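PDB 3ISL: (S)-ureidoglycine--glyoxylate transaminase from Bacillus subtilis, which transfers the amino group of the unstable purine-breakdown intermediate (S)-ureidoglycine to glyoxylate, giving oxalurate and glycine, with pyridoxal 5'-phosphate as cofactor. Local coordinates for residues L11-T16 with F346-A351; D87-P92 with Y108-H113; G194-C199 with M206-Y211. All coordinates share one frame; numbering follows the deposited sequence.

Along the chain, interaction 1 brackets the other two: residues 11-16 come first and 346-351 last, with interaction 2 and then interaction 3 falling in between. Interactions 2 and 3 both reach the same seven-stranded mixed sheet, their centres about 23 Å apart. Interaction 3 carries the cofactor-bearing loop beside strand 206-211, whereas interaction 2 pairs strands at that sheet's far edge, away from the cofactor. Interaction 1 belongs to a separate two-stranded parallel sheet, its centre about 22 Å from that of interaction 3 and about 38 Å from that of interaction 2. It joins an N-terminal segment to a late part of the chain near the site, its nearest atoms about 7 Å from interaction 3.

Interaction 1 (L11-T16 with F346-A351); sequences LRTIMT and FGIEIA
Thr13 and Ile14 run parallel to Ile348 and Glu349, forming a two-stranded sheet between the N-terminal segment and the strand that follows helix 335-346. Three backbone bonds hold it together. Thr13 N gives to Gly347 O at 2.8 Å, Glu349 N gives to Thr13 O, and Met15 N gives to Glu349 O at 2.7 Å, this last bond bent to 142° at the hydrogen. On one face Thr13 and Ile348 stand side by side, Thr13 CB 3.9 Å from Ile348 CG1, with Phe378 of helix 373-389 packed on Thr13. The pairing is consistent with the fold-type I plan, in which the N-terminal segment joins the C-terminal part of the chain. The other face carries Ile14 and Glu349. A chi1 of -157° puts Glu349 CG anti to the backbone N; the chain continues extended, and OE1 lies 3.8 Å from Ile14 CG2. Thr16 crosses the glutamate obliquely, its CG2 3.4 Å from Glu349 CD. A water donates to Glu349 OE1 at 3.0 Å; the same water accepts from Thr16 OG1, which in turn takes a bond from Gly18 N. Gly36 of the second subunit packs against Glu349. At the other end Arg12 NH1 comes within 3.7 Å of Gly347 CA, while Arg12 NE makes a salt bridge to Asp39 of the second subunit.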
# COMPACT_ATOMS: atom_id res chain seq x y z
N LEU A 11 -3.45 -24.45 2.00
CA LEU A 11 -3.38 -24.09 0.59
C LEU A 11 -4.78 -24.11 -0.01
O LEU A 11 -5.39 -25.18 -0.12
CB LEU A 11 -2.45 -25.03 -0.23
CG LEU A 11 -0.99 -25.11 0.14
CD1 LEU A 11 -0.31 -26.26 -0.69
CD2 LEU A 11 -0.29 -23.79 -0.12
N ARG A 12 -5.27 -22.92 -0.39
CA ARG A 12 -6.67 -22.80 -0.87
C ARG A 12 -6.73 -22.96 -2.35
O ARG A 12 -5.73 -22.81 -3.06
CB ARG A 12 -7.28 -21.42 -0.51
CG ARG A 12 -7.33 -21.08 0.99
CD ARG A 12 -7.95 -22.17 1.78
NE ARG A 12 -8.55 -21.71 3.04
CZ ARG A 12 -9.03 -22.53 3.97
NH1 ARG A 12 -8.89 -23.86 3.85
NH2 ARG A 12 -9.66 -22.03 5.02
N THR A 13 -7.93 -23.28 -2.81
CA THR A 13 -8.25 -23.21 -4.22
C THR A 13 -9.11 -21.99 -4.34
O THR A 13 -10.25 -22.02 -3.94
CB THR A 13 -9.06 -24.43 -4.60
OG1 THR A 13 -8.21 -25.57 -4.42
CG2 THR A 13 -9.55 -24.34 -6.06
N ILE A 14 -8.61 -20.92 -4.94
CA ILE A 14 -9.35 -19.66 -4.87
C ILE A 14 -10.09 -19.34 -6.15
O ILE A 14 -9.48 -19.08 -7.22
CB ILE A 14 -8.49 -18.43 -4.49
CG1 ILE A 14 -7.82 -18.69 -3.14
CG2 ILE A 14 -9.40 -17.15 -4.44
CD1 ILE A 14 -6.77 -17.56 -2.71
N MET A 15 -11.42 -19.34 -6.02
CA MET A 15 -12.27 -19.14 -7.14
C MET A 15 -13.28 -18.01 -6.87
O MET A 15 -14.46 -18.12 -7.26
CB MET A 15 -12.98 -20.51 -7.53
CG MET A 15 -11.95 -21.54 -8.20
SD MET A 15 -10.95 -20.89 -9.62
CE MET A 15 -11.95 -21.39 -11.03
N THR A 16 -12.83 -16.96 -6.21
CA THR A 16 -13.63 -15.74 -5.99
C THR A 16 -13.23 -14.74 -7.10
O THR A 16 -12.30 -15.01 -7.86
CB THR A 16 -13.24 -15.09 -4.68
OG1 THR A 16 -11.87 -14.66 -4.74
CG2 THR A 16 -13.45 -16.07 -3.50
N PHE A 346 -13.19 -28.58 1.31
CA PHE A 346 -12.35 -28.62 0.11
C PHE A 346 -11.30 -27.55 0.05
O PHE A 346 -10.44 -27.60 -0.82
CB PHE A 346 -13.20 -28.59 -1.13
CG PHE A 346 -14.20 -29.73 -1.23
CD1 PHE A 346 -14.00 -30.75 -2.18
CD2 PHE A 346 -15.37 -29.75 -0.46
CE1 PHE A 346 -14.90 -31.81 -2.30
CE2 PHE A 346 -16.27 -30.81 -0.61
CZ PHE A 346 -16.03 -31.84 -1.55
N GLY A 347 -11.32 -26.57 0.95
CA GLY A 347 -10.37 -25.47 0.83
C GLY A 347 -10.69 -24.63 -0.40
O GLY A 347 -9.85 -23.86 -0.87
N ILE A 348 -11.89 -24.81 -0.97
CA ILE A 348 -12.29 -24.05 -2.17
C ILE A 348 -12.99 -22.76 -1.81
O ILE A 348 -13.92 -22.78 -1.00
CB ILE A 348 -13.27 -24.88 -3.04
CG1 ILE A 348 -12.51 -26.06 -3.66
CG2 ILE A 348 -13.95 -23.98 -4.10
CD1 ILE A 348 -13.53 -27.07 -4.41
N GLU A 349 -12.58 -21.63 -2.39
CA GLU A 349 -13.23 -20.36 -2.02
C GLU A 349 -14.00 -19.78 -3.18
O GLU A 349 -13.43 -19.58 -4.23
CB GLU A 349 -12.20 -19.30 -1.54
CG GLU A 349 -12.89 -18.25 -0.65
CD GLU A 349 -12.05 -16.96 -0.49
OE1 GLU A 349 -10.95 -16.91 -1.03
OE2 GLU A 349 -12.50 -16.01 0.19
N ILE A 350 -15.30 -19.57 -2.97
CA ILE A 350 -16.18 -18.79 -3.87
C ILE A 350 -16.79 -17.63 -3.07
O ILE A 350 -16.76 -17.62 -1.85
CB ILE A 350 -17.32 -19.64 -4.57
CG1 ILE A 350 -18.38 -20.09 -3.55
CG2 ILE A 350 -16.65 -20.78 -5.43
CD1 ILE A 350 -19.58 -21.03 -4.17
N ALA A 351 -17.33 -16.66 -3.78
CA ALA A 351 -17.82 -15.43 -3.15
C ALA A 351 -19.33 -15.47 -2.95
O ALA A 351 -20.05 -15.98 -3.81
CB ALA A 351 -17.39 -14.24 -3.99
O HOH W 1 -8.39 -26.65 -1.85
O HOH W 2 -10.60 -14.44 -2.68

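Interaction 2 (D87-P92 with Y108-H113); sequences DDVLIP and YGANVH
Val89 CG2 presses on Ala110 CB at 3.5 Å, and Ile91 CD1 meets Val112 CG1 at 3.8 Å; these two contacts make the tight, apolar side of the pairing. Val89 CG1 is anti to its backbone N (chi1 176°), which leaves CG2 as the branch directed at Ala110. The Ile91 chain runs extended from CG1 to CD1 and crosses Val112 at a slant. Helix 96-107 covers this side, with Leu101 and Thr102 against Ile91, and Ala105 and Glu106 against Val112. That helix is the connection of a beta-alpha-beta unit, in which strands 88-93 and 111-116 lie parallel as neighbours; Gly109, with positive phi, ends the helix in a Schellman motif just before the second strand begins. Four backbone bonds join the two segments. Asn111 N gives to Asp87 O, the most bent of them at 135°, and Val89 N gives to Asn111 O. Farther along, His113 N gives to Val89 O at 2.8 Å and Ile91 N to His113 O. The opposite face, carrying Asp88, Asn111 and His113, is the polar one and more open to solvent: Asn111 is exposed, Asp88 and His113 partly so. Asp88 lies beside Asn111, pointing the same way, and its side chain crosses that of His113. Leu90 belongs to this face too but is buried, its CD2 3.3 Å from His113 O, and Ile132 of helix 125-135 touches it.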
# COMPACT_ATOMS: atom_id res chain seq x y z
N ASP A 87 -16.59 21.01 -9.42
CA ASP A 87 -16.56 20.30 -10.72
C ASP A 87 -17.76 19.34 -10.88
O ASP A 87 -18.15 18.62 -9.96
CB ASP A 87 -15.25 19.54 -10.94
CG ASP A 87 -14.05 20.47 -11.06
OD1 ASP A 87 -14.23 21.67 -11.41
OD2 ASP A 87 -12.92 19.99 -10.80
N ASP A 88 -18.35 19.34 -12.06
CA ASP A 88 -19.40 18.38 -12.39
C ASP A 88 -18.78 17.03 -12.79
O ASP A 88 -17.85 16.99 -13.59
CB ASP A 88 -20.21 18.92 -13.55
CG ASP A 88 -21.11 20.08 -13.16
OD1 ASP A 88 -21.82 19.98 -12.15
OD2 ASP A 88 -21.15 21.06 -13.92
N VAL A 89 -19.31 15.94 -12.23
CA VAL A 89 -18.80 14.60 -12.46
C VAL A 89 -19.99 13.68 -12.70
O VAL A 89 -20.86 13.52 -11.85
CB VAL A 89 -17.95 14.10 -11.23
CG1 VAL A 89 -17.48 12.62 -11.44
CG2 VAL A 89 -16.72 15.06 -10.90
N LEU A 90 -20.00 13.07 -13.89
CA LEU A 90 -21.07 12.18 -14.30
C LEU A 90 -20.61 10.74 -13.99
O LEU A 90 -19.58 10.31 -14.47
CB LEU A 90 -21.27 12.25 -15.80
CG LEU A 90 -22.65 11.99 -16.44
CD1 LEU A 90 -22.54 11.30 -17.80
CD2 LEU A 90 -23.83 11.47 -15.59
N ILE A 91 -21.41 9.99 -13.27
CA ILE A 91 -21.03 8.63 -12.93
C ILE A 91 -22.21 7.72 -13.27
O ILE A 91 -23.20 7.70 -12.55
CB ILE A 91 -20.66 8.50 -11.45
CG1 ILE A 91 -19.69 9.63 -11.06
CG2 ILE A 91 -20.05 7.09 -11.16
CD1 ILE A 91 -19.25 9.67 -9.58
N PRO A 92 -22.09 6.96 -14.35
CA PRO A 92 -23.15 6.00 -14.61
C PRO A 92 -22.85 4.75 -13.79
O PRO A 92 -21.82 4.14 -13.98
CB PRO A 92 -23.05 5.70 -16.13
CG PRO A 92 -22.01 6.64 -16.68
CD PRO A 92 -21.11 7.01 -15.44
N TYR A 108 -14.38 14.68 -2.44
CA TYR A 108 -13.48 15.75 -2.95
C TYR A 108 -14.21 17.03 -3.39
O TYR A 108 -13.62 17.93 -3.97
CB TYR A 108 -12.46 15.23 -3.98
CG TYR A 108 -11.43 14.37 -3.28
CD1 TYR A 108 -10.35 14.98 -2.59
CD2 TYR A 108 -11.57 12.98 -3.20
CE1 TYR A 108 -9.44 14.23 -1.86
CE2 TYR A 108 -10.65 12.21 -2.50
CZ TYR A 108 -9.57 12.88 -1.81
OH TYR A 108 -8.61 12.19 -1.12
N GLY A 109 -15.50 17.12 -3.09
CA GLY A 109 -16.23 18.38 -3.34
C GLY A 109 -16.91 18.49 -4.72
O GLY A 109 -17.46 19.54 -5.07
N ALA A 110 -16.90 17.41 -5.49
CA ALA A 110 -17.58 17.38 -6.79
C ALA A 110 -19.09 17.47 -6.64
O ALA A 110 -19.65 16.93 -5.70
CB ALA A 110 -17.23 16.09 -7.55
N ASN A 111 -19.74 18.14 -7.58
CA ASN A 111 -21.16 17.97 -7.78
C ASN A 111 -21.36 16.68 -8.62
O ASN A 111 -21.09 16.68 -9.80
CB ASN A 111 -21.72 19.23 -8.46
CG ASN A 111 -23.23 19.16 -8.76
OD1 ASN A 111 -23.75 20.02 -9.48
ND2 ASN A 111 -23.95 18.17 -8.18
N VAL A 112 -21.82 15.61 -7.99
CA VAL A 112 -22.01 14.34 -8.67
C VAL A 112 -23.37 14.24 -9.39
O VAL A 112 -24.43 14.46 -8.77
CB VAL A 112 -21.83 13.16 -7.67
CG1 VAL A 112 -22.14 11.84 -8.32
CG2 VAL A 112 -20.43 13.13 -7.14
N HIS A 113 -23.34 13.91 -10.68
CA HIS A 113 -24.58 13.53 -11.43
C HIS A 113 -24.53 12.01 -11.62
O HIS A 113 -23.60 11.49 -12.28
CB HIS A 113 -24.65 14.29 -12.77
CG HIS A 113 -24.48 15.78 -12.64
ND1 HIS A 113 -23.26 16.38 -12.35
CD2 HIS A 113 -25.36 16.80 -12.77
CE1 HIS A 113 -23.40 17.69 -12.32
NE2 HIS A 113 -24.66 17.97 -12.57

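Interaction 3 (G194-C199 with M206-Y211); sequences GGTQKC and MAPITY. With PLP (pyridoxal-5'-phosphate), chain C.
Thr196 turns its side chain onto the backbone of Met206, its OG1 3.2 Å from Met206 O. With chi1 at 39° the hydroxyl sits between the backbone N and the carbonyl carbon, where its single proton can serve either Met206 O or Pro203 O. The methyl CG2, anti to the carbonyl carbon, lies 3.6 Å from Met206 O. An alanine here would lack OG1 and CG2, which would probably cost Pro203 O its hydrogen-bond donor and open a gap beside Met206 O. Met206 itself leads away, its end packing on helix 270-286. Two residues before Thr196, Gly194 N gives a nearly straight bond to Pro208 O (2.7 Å, 171°), and Pro208 CD lies 3.5 Å from Gly194 O.

The two side chains after Thr196 reach the cofactor. Gln197 is bent at chi2 (-90°), and its NE2 donates to the phosphate oxygen PLP O3P at 2.6 Å. Lys198 has CG anti to the carbonyl carbon and runs extended from there to NZ, which is covalently bonded to PLP C4A at 1.3 Å, consistent with the internal aldimine of PLP enzymes. Ser71 and Arg72 of the same chain, and Thr267 of the second subunit, also hydrogen-bond the cofactor. This lysine loop after strand 191-193 of the large mixed sheet, with the second subunit completing the site, is as in fold-type I aminotransferases.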
# COMPACT_ATOMS: atom_id res chain seq x y z
N GLY A 194 -5.87 0.22 -12.68
CA GLY A 194 -5.98 -1.24 -12.49
C GLY A 194 -5.81 -1.65 -11.05
O GLY A 194 -5.57 -0.81 -10.17
N GLY A 195 -5.95 -2.94 -10.79
CA GLY A 195 -5.52 -3.53 -9.52
C GLY A 195 -4.69 -4.77 -9.77
O GLY A 195 -4.60 -5.26 -10.90
N THR A 196 -4.05 -5.28 -8.74
CA THR A 196 -3.09 -6.37 -8.95
C THR A 196 -3.64 -7.77 -8.63
O THR A 196 -3.18 -8.75 -9.23
CB THR A 196 -1.86 -6.15 -8.03
OG1 THR A 196 -2.30 -5.65 -6.76
CG2 THR A 196 -0.96 -5.10 -8.63
N GLN A 197 -4.59 -7.88 -7.69
CA GLN A 197 -4.90 -9.16 -7.07
C GLN A 197 -6.01 -9.90 -7.81
O GLN A 197 -6.52 -10.94 -7.31
CB GLN A 197 -5.30 -8.97 -5.59
CG GLN A 197 -6.78 -8.30 -5.43
CD GLN A 197 -6.76 -6.76 -5.38
OE1 GLN A 197 -5.76 -6.13 -5.74
NE2 GLN A 197 -7.86 -6.15 -4.92
N LYS A 198 -6.40 -9.34 -8.96
CA LYS A 198 -7.44 -9.89 -9.85
C LYS A 198 -6.82 -10.56 -11.07
O LYS A 198 -6.01 -11.43 -10.89
CB LYS A 198 -8.53 -8.87 -10.13
CG LYS A 198 -9.32 -8.58 -8.75
CD LYS A 198 -10.53 -7.61 -8.82
CE LYS A 198 -10.85 -7.15 -7.40
NZ LYS A 198 -12.17 -6.63 -7.11
N CYS A 199 -7.18 -10.19 -12.29
CA CYS A 199 -6.61 -10.91 -13.40
C CYS A 199 -5.07 -10.94 -13.53
O CYS A 199 -4.54 -11.76 -14.31
CB CYS A 199 -7.26 -10.41 -14.68
SG CYS A 199 -9.00 -10.71 -14.59
N MET A 206 -1.24 -2.91 -4.60
CA MET A 206 -0.74 -1.83 -5.47
C MET A 206 -1.74 -1.61 -6.54
O MET A 206 -2.57 -2.51 -6.80
CB MET A 206 0.66 -2.12 -6.04
CG MET A 206 1.83 -1.26 -5.44
SD MET A 206 3.15 -1.86 -6.48
CE MET A 206 4.55 -0.76 -6.26
N ALA A 207 -1.71 -0.39 -7.12
CA ALA A 207 -2.70 0.03 -8.08
C ALA A 207 -1.99 0.69 -9.30
O ALA A 207 -1.60 1.84 -9.23
CB ALA A 207 -3.68 0.99 -7.43
N PRO A 208 -1.80 -0.05 -10.38
CA PRO A 208 -1.24 0.50 -11.64
C PRO A 208 -2.22 1.50 -12.26
O PRO A 208 -3.42 1.20 -12.39
CB PRO A 208 -1.14 -0.72 -12.58
CG PRO A 208 -1.37 -1.91 -11.75
CD PRO A 208 -2.10 -1.48 -10.47
N ILE A 209 -1.69 2.64 -12.66
CA ILE A 209 -2.52 3.69 -13.27
C ILE A 209 -1.90 4.11 -14.54
O ILE A 209 -0.70 3.97 -14.71
CB ILE A 209 -2.74 4.93 -12.35
CG1 ILE A 209 -1.43 5.66 -12.09
CG2 ILE A 209 -3.38 4.55 -11.03
CD1 ILE A 209 -1.61 7.00 -11.24
N THR A 210 -2.72 4.64 -15.44
CA THR A 210 -2.21 5.30 -16.59
C THR A 210 -3.11 6.49 -16.92
O THR A 210 -4.35 6.46 -16.70
CB THR A 210 -2.08 4.32 -17.83
OG1 THR A 210 -1.33 4.94 -18.87
CG2 THR A 210 -3.41 3.86 -18.35
N TYR A 211 -2.50 7.50 -17.52
CA TYR A 211 -3.25 8.64 -18.01
C TYR A 211 -2.46 9.44 -19.05
O TYR A 211 -1.26 9.27 -19.17
CB TYR A 211 -3.68 9.51 -16.85
CG TYR A 211 -2.55 10.04 -16.01
CD1 TYR A 211 -1.85 11.22 -16.36
CD2 TYR A 211 -2.19 9.40 -14.84
CE1 TYR A 211 -0.82 11.73 -15.52
CE2 TYR A 211 -1.18 9.89 -14.03
CZ TYR A 211 -0.49 11.02 -14.38
OH TYR A 211 0.48 11.44 -13.54
N1 PLP C . -13.02 -1.68 -8.20
C2 PLP C . -13.58 -2.92 -8.77
C2A PLP C . -14.30 -3.00 -9.98
C3 PLP C . -13.44 -4.16 -8.13
O3 PLP C . -13.95 -5.31 -8.67
C4 PLP C . -12.76 -4.30 -6.94
C4A PLP C . -12.62 -5.73 -6.29
C5 PLP C . -12.20 -3.16 -6.37
C6 PLP C . -12.33 -1.86 -6.95
C5A PLP C . -11.52 -3.35 -5.06
O4P PLP C . -10.26 -2.87 -5.11
P PLP C . -9.48 -3.13 -3.76
O1P PLP C . -10.24 -4.06 -2.82
O2P PLP C . -9.24 -1.56 -3.25
O3P PLP C . -7.95 -3.72 -4.13